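Local coordinates for protein ribulose-1,5-bisphosphate carboxylase/oxygenase large subunit (Rhodopseudomonas palustris, PDB 3QFW) that is a Rubisco-like protein with a TIM-barrel catalytic domain, probably a magnesium-binding lyase related to ribulose-bisphosphate carboxylase, at residues V184-A187 with V188-N192. Sequence-based numbering, arbitrary orientation.
Sequences VGKA and VREAN
Glu190 reaches back over one helical turn to Lys186, its Glu190 CB sitting beside Lys186 O at 3.7 Å. Glu190 CG, set anti to the carbonyl carbon by a chi1 of -58°, comes closer still, 3.1 Å from Lys186 O, the same oxygen that accepts the hydrogen bond from Glu190 N. From there the chain runs extended, and Glu190 OE1 comes to rest against the lysine's methylene chain, 3.2 Å from Lys186 CE. Lys186 NZ stays 4.3 Å from Glu190 OE1, too far for a salt bridge, though the two charges probably attract each other across the exposed surface. This i to i+4 pairing lies on helix 177-195, the crossover helix of the beta-alpha-beta unit between strands 162-165 and 200-202 in the TIM-barrel catalytic domain. The inner face is apolar: Val184 CG1 and Val188 CG2 lie 4.3 Å apart, and Val184, Ala187 and Ala191 pack on helix 145-157. Ala191 N donates to Ala187 O at 3.2 Å, and the same oxygen also accepts a hydrogen bond from His153 ND1, tying the two helices together. On the outer side, Arg189 CG lies 3.4 Å from Gly185 O, and the chain bends at chi2 and chi3 beyond it.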
ATOM      1  N   VAL B 184       9.199 -23.286 -15.449  1.00 35.66           N
ATOM      2  CA  VAL B 184      10.049 -23.292 -14.262  1.00 40.07           C
ATOM      3  C   VAL B 184       9.733 -24.456 -13.330  1.00 37.95           C
ATOM      4  O   VAL B 184      10.636 -25.168 -12.875  1.00 41.50           O
ATOM      5  CB  VAL B 184       9.944 -21.975 -13.468  1.00 37.21           C
ATOM      6  CG1 VAL B 184      10.678 -22.115 -12.134  1.00 36.54           C
ATOM      7  CG2 VAL B 184      10.515 -20.826 -14.287  1.00 34.80           C
ATOM      8  N   GLY B 185       8.450 -24.639 -13.042  1.00 40.10           N
ATOM      9  CA  GLY B 185       8.020 -25.706 -12.156  1.00 39.55           C
ATOM     10  C   GLY B 185       8.470 -27.058 -12.668  1.00 42.01           C
ATOM     11  O   GLY B 185       8.914 -27.904 -11.896  1.00 41.60           O
ATOM     12  N   LYS B 186       8.342 -27.256 -13.978  1.00 43.93           N
ATOM     13  CA  LYS B 186       8.818 -28.469 -14.637  1.00 39.86           C
ATOM     14  C   LYS B 186      10.307 -28.653 -14.402  1.00 42.84           C
ATOM     15  O   LYS B 186      10.758 -29.743 -14.057  1.00 43.10           O
ATOM     16  CB  LYS B 186       8.555 -28.384 -16.141  1.00 43.96           C
ATOM     17  CG  LYS B 186       9.106 -29.546 -16.956  1.00 53.04           C
ATOM     18  CD  LYS B 186       8.120 -30.705 -17.010  1.00 56.26           C
ATOM     19  CE  LYS B 186       8.527 -31.732 -18.059  1.00 55.72           C
ATOM     20  NZ  LYS B 186       7.470 -32.767 -18.251  1.00 62.36           N
ATOM     21  N   ALA B 187      11.064 -27.579 -14.602  1.00 41.53           N
ATOM     22  CA  ALA B 187      12.516 -27.616 -14.472  1.00 40.87           C
ATOM     23  C   ALA B 187      12.966 -27.925 -13.042  1.00 38.88           C
ATOM     24  O   ALA B 187      13.973 -28.596 -12.837  1.00 41.17           O
ATOM     25  CB  ALA B 187      13.126 -26.304 -14.955  1.00 39.41           C
ATOM     26  N   VAL B 188      12.221 -27.431 -12.057  1.00 37.31           N
ATOM     27  CA  VAL B 188      12.559 -27.683 -10.657  1.00 38.17           C
ATOM     28  C   VAL B 188      12.270 -29.137 -10.272  1.00 41.83           C
ATOM     29  O   VAL B 188      13.053 -29.758  -9.550  1.00 38.13           O
ATOM     30  CB  VAL B 188      11.825 -26.703  -9.706  1.00 37.60           C
ATOM     31  CG1 VAL B 188      11.936 -27.162  -8.261  1.00 37.35           C
ATOM     32  CG2 VAL B 188      12.384 -25.296  -9.867  1.00 31.88           C
ATOM     33  N   ARG B 189      11.155 -29.673 -10.767  1.00 42.10           N
ATOM     34  CA  ARG B 189      10.817 -31.079 -10.537  1.00 43.55           C
ATOM     35  C   ARG B 189      11.884 -32.022 -11.090  1.00 43.64           C
ATOM     36  O   ARG B 189      12.306 -32.952 -10.416  1.00 37.60           O
ATOM     37  CB  ARG B 189       9.458 -31.423 -11.151  1.00 46.46           C
ATOM     38  CG  ARG B 189       8.280 -30.873 -10.377  1.00 49.85           C
ATOM     39  CD  ARG B 189       8.272 -31.401  -8.949  1.00 52.77           C
ATOM     40  NE  ARG B 189       7.305 -32.480  -8.766  1.00 61.92           N
ATOM     41  CZ  ARG B 189       7.027 -33.049  -7.596  1.00 63.06           C
ATOM     42  NH1 ARG B 189       7.645 -32.642  -6.491  1.00 56.95           N
ATOM     43  NH2 ARG B 189       6.130 -34.024  -7.527  1.00 65.04           N
ATOM     44  N   GLU B 190      12.306 -31.777 -12.325  1.00 42.18           N
ATOM     45  CA  GLU B 190      13.305 -32.612 -12.969  1.00 41.98           C
ATOM     46  C   GLU B 190      14.589 -32.632 -12.152  1.00 43.69           C
ATOM     47  O   GLU B 190      15.159 -33.689 -11.898  1.00 44.89           O
ATOM     48  CB  GLU B 190      13.555 -32.136 -14.401  1.00 44.94           C
ATOM     49  CG  GLU B 190      12.289 -32.140 -15.243  1.00 42.77           C
ATOM     50  CD  GLU B 190      12.517 -31.717 -16.684  1.00 48.39           C
ATOM     51  OE1 GLU B 190      11.706 -32.115 -17.543  1.00 46.14           O
ATOM     52  OE2 GLU B 190      13.501 -30.995 -16.960  1.00 50.50           O
ATOM     53  N   ALA B 191      15.028 -31.452 -11.732  1.00 42.42           N
ATOM     54  CA  ALA B 191      16.194 -31.324 -10.880  1.00 39.90           C
ATOM     55  C   ALA B 191      16.019 -32.119  -9.582  1.00 42.56           C
ATOM     56  O   ALA B 191      16.925 -32.839  -9.171  1.00 41.75           O
ATOM     57  CB  ALA B 191      16.467 -29.859 -10.578  1.00 43.44           C
ATOM     58  N   ASN B 192      14.856 -31.980  -8.947  1.00 40.26           N
ATOM     59  CA  ASN B 192      14.550 -32.736  -7.736  1.00 39.77           C
ATOM     60  C   ASN B 192      14.697 -34.240  -7.960  1.00 43.32           C
ATOM     61  O   ASN B 192      15.259 -34.947  -7.128  1.00 38.44           O
ATOM     62  CB  ASN B 192      13.136 -32.434  -7.222  1.00 36.95           C
ATOM     63  CG  ASN B 192      13.049 -31.099  -6.488  1.00 37.85           C
ATOM     64  OD1 ASN B 192      14.065 -30.502  -6.133  1.00 38.67           O
ATOM     65  ND2 ASN B 192      11.831 -30.637  -6.248  1.00 37.82           N
TER